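Long-range contact in YARHG domain-containing protein (Legionella pneumophila subsp. pneumophila, PDB 4G2A), which is of unknown function but is a putative nutrient-binding protein, built from a mainly beta domain and a helical YARHG domain: residues I21-I30 with Y159-D169. Sequence-based numbering, arbitrary orientation.
Sequences IKMVSELIRI and YVLKTGALWQD. With SO4 (sulfate ion), chain D; SO4 (sulfate ion), chain E.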
loop_
_atom_site.group_PDB
_atom_site.type_symbol
_atom_site.label_atom_id
_atom_site.label_comp_id
_atom_site.label_asym_id
_atom_site.label_seq_id
_atom_site.Cartn_x
_atom_site.Cartn_y
_atom_site.Cartn_z
ATOM N N ILE A 21 -18.790 -13.952 -19.284
ATOM C CA ILE A 21 -17.775 -14.540 -18.417
ATOM C C ILE A 21 -17.941 -13.921 -17.033
ATOM O O ILE A 21 -17.881 -12.694 -16.907
ATOM C CB ILE A 21 -16.318 -14.326 -18.967
ATOM C CG1 ILE A 21 -16.121 -14.766 -20.456
ATOM C CG2 ILE A 21 -15.249 -14.898 -18.004
ATOM C CD1 ILE A 21 -16.092 -16.242 -20.731
ATOM N N LYS A 22 -18.140 -14.760 -15.994
ATOM C CA LYS A 22 -18.296 -14.252 -14.628
ATOM C C LYS A 22 -17.058 -14.553 -13.806
ATOM O O LYS A 22 -16.412 -15.580 -13.993
ATOM C CB LYS A 22 -19.591 -14.751 -13.945
ATOM C CG LYS A 22 -19.729 -16.243 -13.717
ATOM C CD LYS A 22 -21.090 -16.568 -13.083
ATOM C CE LYS A 22 -21.212 -18.030 -12.705
ATOM N NZ LYS A 22 -22.576 -18.385 -12.221
HETATM N N MSE A 23 -16.692 -13.608 -12.936
HETATM C CA MSE A 23 -15.558 -13.731 -12.026
HETATM C C MSE A 23 -16.104 -14.377 -10.776
HETATM O O MSE A 23 -16.994 -13.807 -10.160
HETATM C CB MSE A 23 -14.942 -12.355 -11.778
HETATM C CG MSE A 23 -13.508 -12.433 -11.344
HETATM SE SE MSE A 23 -12.914 -10.691 -10.759
HETATM C CE MSE A 23 -12.062 -10.086 -12.337
ATOM N N VAL A 24 -15.699 -15.613 -10.466
ATOM C CA VAL A 24 -16.329 -16.330 -9.367
ATOM C C VAL A 24 -15.512 -16.301 -8.066
ATOM O O VAL A 24 -16.095 -16.466 -6.997
ATOM C CB VAL A 24 -16.746 -17.770 -9.757
ATOM C CG1 VAL A 24 -17.921 -17.749 -10.734
ATOM C CG2 VAL A 24 -15.584 -18.549 -10.345
ATOM N N SER A 25 -14.196 -16.061 -8.141
ATOM C CA SER A 25 -13.351 -15.977 -6.952
ATOM C C SER A 25 -12.027 -15.298 -7.261
ATOM O O SER A 25 -11.572 -15.305 -8.401
ATOM C CB SER A 25 -13.094 -17.360 -6.349
ATOM O OG SER A 25 -12.032 -18.035 -7.004
ATOM N N GLU A 26 -11.433 -14.685 -6.234
ATOM C CA GLU A 26 -10.125 -14.019 -6.281
ATOM C C GLU A 26 -9.378 -14.308 -4.990
ATOM O O GLU A 26 -9.995 -14.506 -3.943
ATOM C CB GLU A 26 -10.230 -12.489 -6.490
ATOM C CG GLU A 26 -11.179 -11.989 -7.581
ATOM C CD GLU A 26 -12.647 -12.087 -7.206
ATOM O OE1 GLU A 26 -13.003 -11.700 -6.071
ATOM O OE2 GLU A 26 -13.430 -12.634 -8.016
ATOM N N LEU A 27 -8.058 -14.357 -5.072
ATOM C CA LEU A 27 -7.158 -14.580 -3.951
ATOM C C LEU A 27 -6.039 -13.588 -4.164
ATOM O O LEU A 27 -5.193 -13.803 -5.026
ATOM C CB LEU A 27 -6.704 -16.050 -3.936
ATOM C CG LEU A 27 -5.778 -16.509 -2.811
ATOM C CD1 LEU A 27 -6.490 -16.472 -1.449
ATOM C CD2 LEU A 27 -5.285 -17.926 -3.077
ATOM N N ILE A 28 -6.108 -12.433 -3.480
ATOM C CA ILE A 28 -5.179 -11.335 -3.703
ATOM C C ILE A 28 -4.296 -11.112 -2.460
ATOM O O ILE A 28 -4.761 -10.712 -1.389
ATOM C CB ILE A 28 -5.991 -10.075 -4.133
ATOM C CG1 ILE A 28 -6.756 -10.366 -5.465
ATOM C CG2 ILE A 28 -5.083 -8.836 -4.273
ATOM C CD1 ILE A 28 -8.021 -9.569 -5.707
ATOM N N ARG A 29 -3.010 -11.372 -2.634
ATOM C CA ARG A 29 -2.011 -11.262 -1.578
ATOM C C ARG A 29 -1.084 -10.126 -1.925
ATOM O O ARG A 29 -0.509 -10.134 -2.999
ATOM C CB ARG A 29 -1.254 -12.597 -1.430
ATOM C CG ARG A 29 -0.580 -12.752 -0.092
ATOM C CD ARG A 29 0.154 -14.062 -0.035
ATOM N NE ARG A 29 0.944 -14.212 1.185
ATOM C CZ ARG A 29 2.210 -13.838 1.286
ATOM N NH1 ARG A 29 2.834 -13.293 0.249
ATOM N NH2 ARG A 29 2.859 -13.986 2.427
ATOM N N ILE A 30 -1.002 -9.111 -1.057
ATOM C CA ILE A 30 -0.189 -7.902 -1.265
ATOM C C ILE A 30 0.808 -7.870 -0.115
ATOM O O ILE A 30 0.418 -7.757 1.058
ATOM C CB ILE A 30 -1.074 -6.620 -1.373
ATOM C CG1 ILE A 30 -2.223 -6.799 -2.406
ATOM C CG2 ILE A 30 -0.218 -5.401 -1.695
ATOM C CD1 ILE A 30 -3.207 -5.597 -2.573
ATOM N N TYR A 159 -5.824 -1.307 -4.523
ATOM C CA TYR A 159 -6.212 -2.331 -5.488
ATOM C C TYR A 159 -7.580 -1.971 -6.060
ATOM O O TYR A 159 -8.524 -1.826 -5.286
ATOM C CB TYR A 159 -6.224 -3.719 -4.840
ATOM C CG TYR A 159 -6.173 -4.852 -5.838
ATOM C CD1 TYR A 159 -7.334 -5.326 -6.443
ATOM C CD2 TYR A 159 -4.959 -5.426 -6.210
ATOM C CE1 TYR A 159 -7.292 -6.351 -7.377
ATOM C CE2 TYR A 159 -4.909 -6.470 -7.132
ATOM C CZ TYR A 159 -6.082 -6.940 -7.700
ATOM O OH TYR A 159 -6.053 -7.973 -8.607
ATOM N N VAL A 160 -7.680 -1.808 -7.407
ATOM C CA VAL A 160 -8.934 -1.464 -8.085
ATOM C C VAL A 160 -9.825 -2.723 -8.208
ATOM O O VAL A 160 -9.445 -3.704 -8.843
ATOM C CB VAL A 160 -8.722 -0.766 -9.446
ATOM C CG1 VAL A 160 -10.056 -0.501 -10.147
ATOM C CG2 VAL A 160 -7.927 0.534 -9.276
ATOM N N LEU A 161 -11.019 -2.653 -7.586
ATOM C CA LEU A 161 -12.009 -3.716 -7.511
ATOM C C LEU A 161 -13.338 -3.329 -8.162
ATOM O O LEU A 161 -14.082 -4.230 -8.541
ATOM C CB LEU A 161 -12.253 -4.081 -6.032
ATOM C CG LEU A 161 -11.099 -4.808 -5.293
ATOM C CD1 LEU A 161 -11.325 -4.817 -3.776
ATOM C CD2 LEU A 161 -10.912 -6.221 -5.800
ATOM N N LYS A 162 -13.646 -2.013 -8.286
ATOM C CA LYS A 162 -14.908 -1.508 -8.845
ATOM C C LYS A 162 -15.138 -1.946 -10.312
ATOM O O LYS A 162 -16.282 -2.026 -10.766
ATOM C CB LYS A 162 -14.976 0.029 -8.756
ATOM C CG LYS A 162 -15.210 0.567 -7.345
ATOM C CD LYS A 162 -15.628 2.043 -7.371
ATOM C CE LYS A 162 -15.324 2.775 -6.079
ATOM N NZ LYS A 162 -15.679 4.231 -6.141
ATOM N N THR A 163 -14.038 -2.196 -11.035
ATOM C CA THR A 163 -13.992 -2.599 -12.434
ATOM C C THR A 163 -14.529 -4.005 -12.600
ATOM O O THR A 163 -14.899 -4.379 -13.710
ATOM C CB THR A 163 -12.575 -2.459 -12.982
ATOM O OG1 THR A 163 -11.656 -3.126 -12.107
ATOM C CG2 THR A 163 -12.168 -1.004 -13.179
ATOM N N GLY A 164 -14.651 -4.742 -11.494
ATOM C CA GLY A 164 -15.261 -6.068 -11.480
ATOM C C GLY A 164 -16.673 -6.080 -12.048
ATOM O O GLY A 164 -17.154 -7.125 -12.492
ATOM N N ALA A 165 -17.322 -4.885 -12.088
ATOM C CA ALA A 165 -18.642 -4.596 -12.662
ATOM C C ALA A 165 -18.647 -4.766 -14.197
ATOM O O ALA A 165 -19.716 -4.763 -14.795
ATOM C CB ALA A 165 -19.059 -3.173 -12.306
ATOM N N LEU A 166 -17.459 -4.875 -14.833
ATOM C CA LEU A 166 -17.365 -5.095 -16.274
ATOM C C LEU A 166 -17.632 -6.586 -16.625
ATOM O O LEU A 166 -17.941 -6.909 -17.775
ATOM C CB LEU A 166 -16.004 -4.647 -16.816
ATOM C CG LEU A 166 -15.737 -3.143 -16.812
ATOM C CD1 LEU A 166 -14.273 -2.865 -16.929
ATOM C CD2 LEU A 166 -16.552 -2.401 -17.873
ATOM N N TRP A 167 -17.497 -7.484 -15.632
ATOM C CA TRP A 167 -17.747 -8.905 -15.809
ATOM C C TRP A 167 -19.228 -9.193 -15.565
ATOM O O TRP A 167 -19.915 -8.405 -14.901
ATOM C CB TRP A 167 -16.844 -9.730 -14.883
ATOM C CG TRP A 167 -15.391 -9.575 -15.208
ATOM C CD1 TRP A 167 -14.482 -8.830 -14.528
ATOM C CD2 TRP A 167 -14.694 -10.132 -16.334
ATOM N NE1 TRP A 167 -13.247 -8.916 -15.134
ATOM C CE2 TRP A 167 -13.345 -9.715 -16.240
ATOM C CE3 TRP A 167 -15.067 -10.979 -17.398
ATOM C CZ2 TRP A 167 -12.376 -10.084 -17.185
ATOM C CZ3 TRP A 167 -14.108 -11.335 -18.339
ATOM C CH2 TRP A 167 -12.783 -10.879 -18.236
ATOM N N GLN A 168 -19.719 -10.315 -16.131
ATOM C CA GLN A 168 -21.110 -10.757 -16.062
ATOM C C GLN A 168 -21.571 -10.951 -14.635
ATOM O O GLN A 168 -20.834 -11.500 -13.816
ATOM C CB GLN A 168 -21.314 -12.041 -16.859
ATOM C CG GLN A 168 -22.780 -12.327 -17.140
ATOM C CD GLN A 168 -22.967 -13.603 -17.893
ATOM O OE1 GLN A 168 -22.186 -14.549 -17.767
ATOM N NE2 GLN A 168 -24.012 -13.649 -18.703
ATOM N N ASP A 169 -22.801 -10.475 -14.352
ATOM C CA ASP A 169 -23.494 -10.486 -13.055
ATOM C C ASP A 169 -22.951 -9.369 -12.170
ATOM O O ASP A 169 -22.006 -8.666 -12.553
ATOM C CB ASP A 169 -23.437 -11.864 -12.349
ATOM C CG ASP A 169 -24.084 -12.996 -13.146
ATOM O OD1 ASP A 169 -25.136 -12.748 -13.797
ATOM O OD2 ASP A 169 -23.544 -14.126 -13.119
HETATM S S SO4 D . 6.113 -12.944 2.085
HETATM O O1 SO4 D . 7.229 -11.996 2.139
HETATM O O2 SO4 D . 5.102 -12.603 3.097
HETATM O O3 SO4 D . 5.504 -12.916 0.759
HETATM O O4 SO4 D . 6.641 -14.287 2.332
HETATM S S SO4 E . 0.179 -15.957 5.140
HETATM O O1 SO4 E . 1.634 -15.779 5.198
HETATM O O2 SO4 E . -0.474 -14.989 6.028
HETATM O O3 SO4 E . -0.281 -15.764 3.755
HETATM O O4 SO4 E . -0.173 -17.309 5.581
HETATM O O HOH W 1 -18.632 -11.543 -12.392
#
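Gln168 O takes a short hydrogen bond, 2.6 Å, from a water that in turn accepts from Met23 N at 2.9 Å, and the N of the same residue donates directly to Ile21 O (3.1 Å). The direct bond and the water bridge together join the start of the strand beginning at Ile21 to the segment that leaves strand 155-160 and makes a 3-10 turn at 162-166. The arrangement is a packing contact in the beta-rich part of the chain, in which residues on either side of the turn pack on the strand, Trp167 at one end and Tyr159 at the other.

The benzo edge of Trp167 meets Ile21, whose O lies near the ring plane 3.3 Å from CE3 and whose CG2 runs alongside CZ3. The chain of Met23, a selenomethionine, crosses the indole obliquely, bending at chi3 (-97°) so that its methyl CE packs 3.5 Å from Trp167 CD1. Met23 SE lies obliquely 5.1 Å from the centroid of the five-membered ring, the selenium counterpart of a Met-aromatic contact. Trp167 NE1 is hydrogen-bonded to Pro13 O, which helps fix the ring, and Phe52 of strand 43-54 packs against both Trp167 and Met23.

At the other end, Ile28 and Tyr159 approach from opposite directions. The Ile28 rotamer (chi1 -61°) turns both branches onto the same ring face: CG2 makes a CH-pi contact 4.0 Å from the centroid, while CD1 covers CE1 and CZ. The exposed Arg29, taking no part in the packing, donates from NE to one sulfate and from NH1 and NH2 to another, both probably from the crystallisation liquor. Ile30 adds a second, oblique contact, its CD1 4.0 Å from Tyr159 CD2.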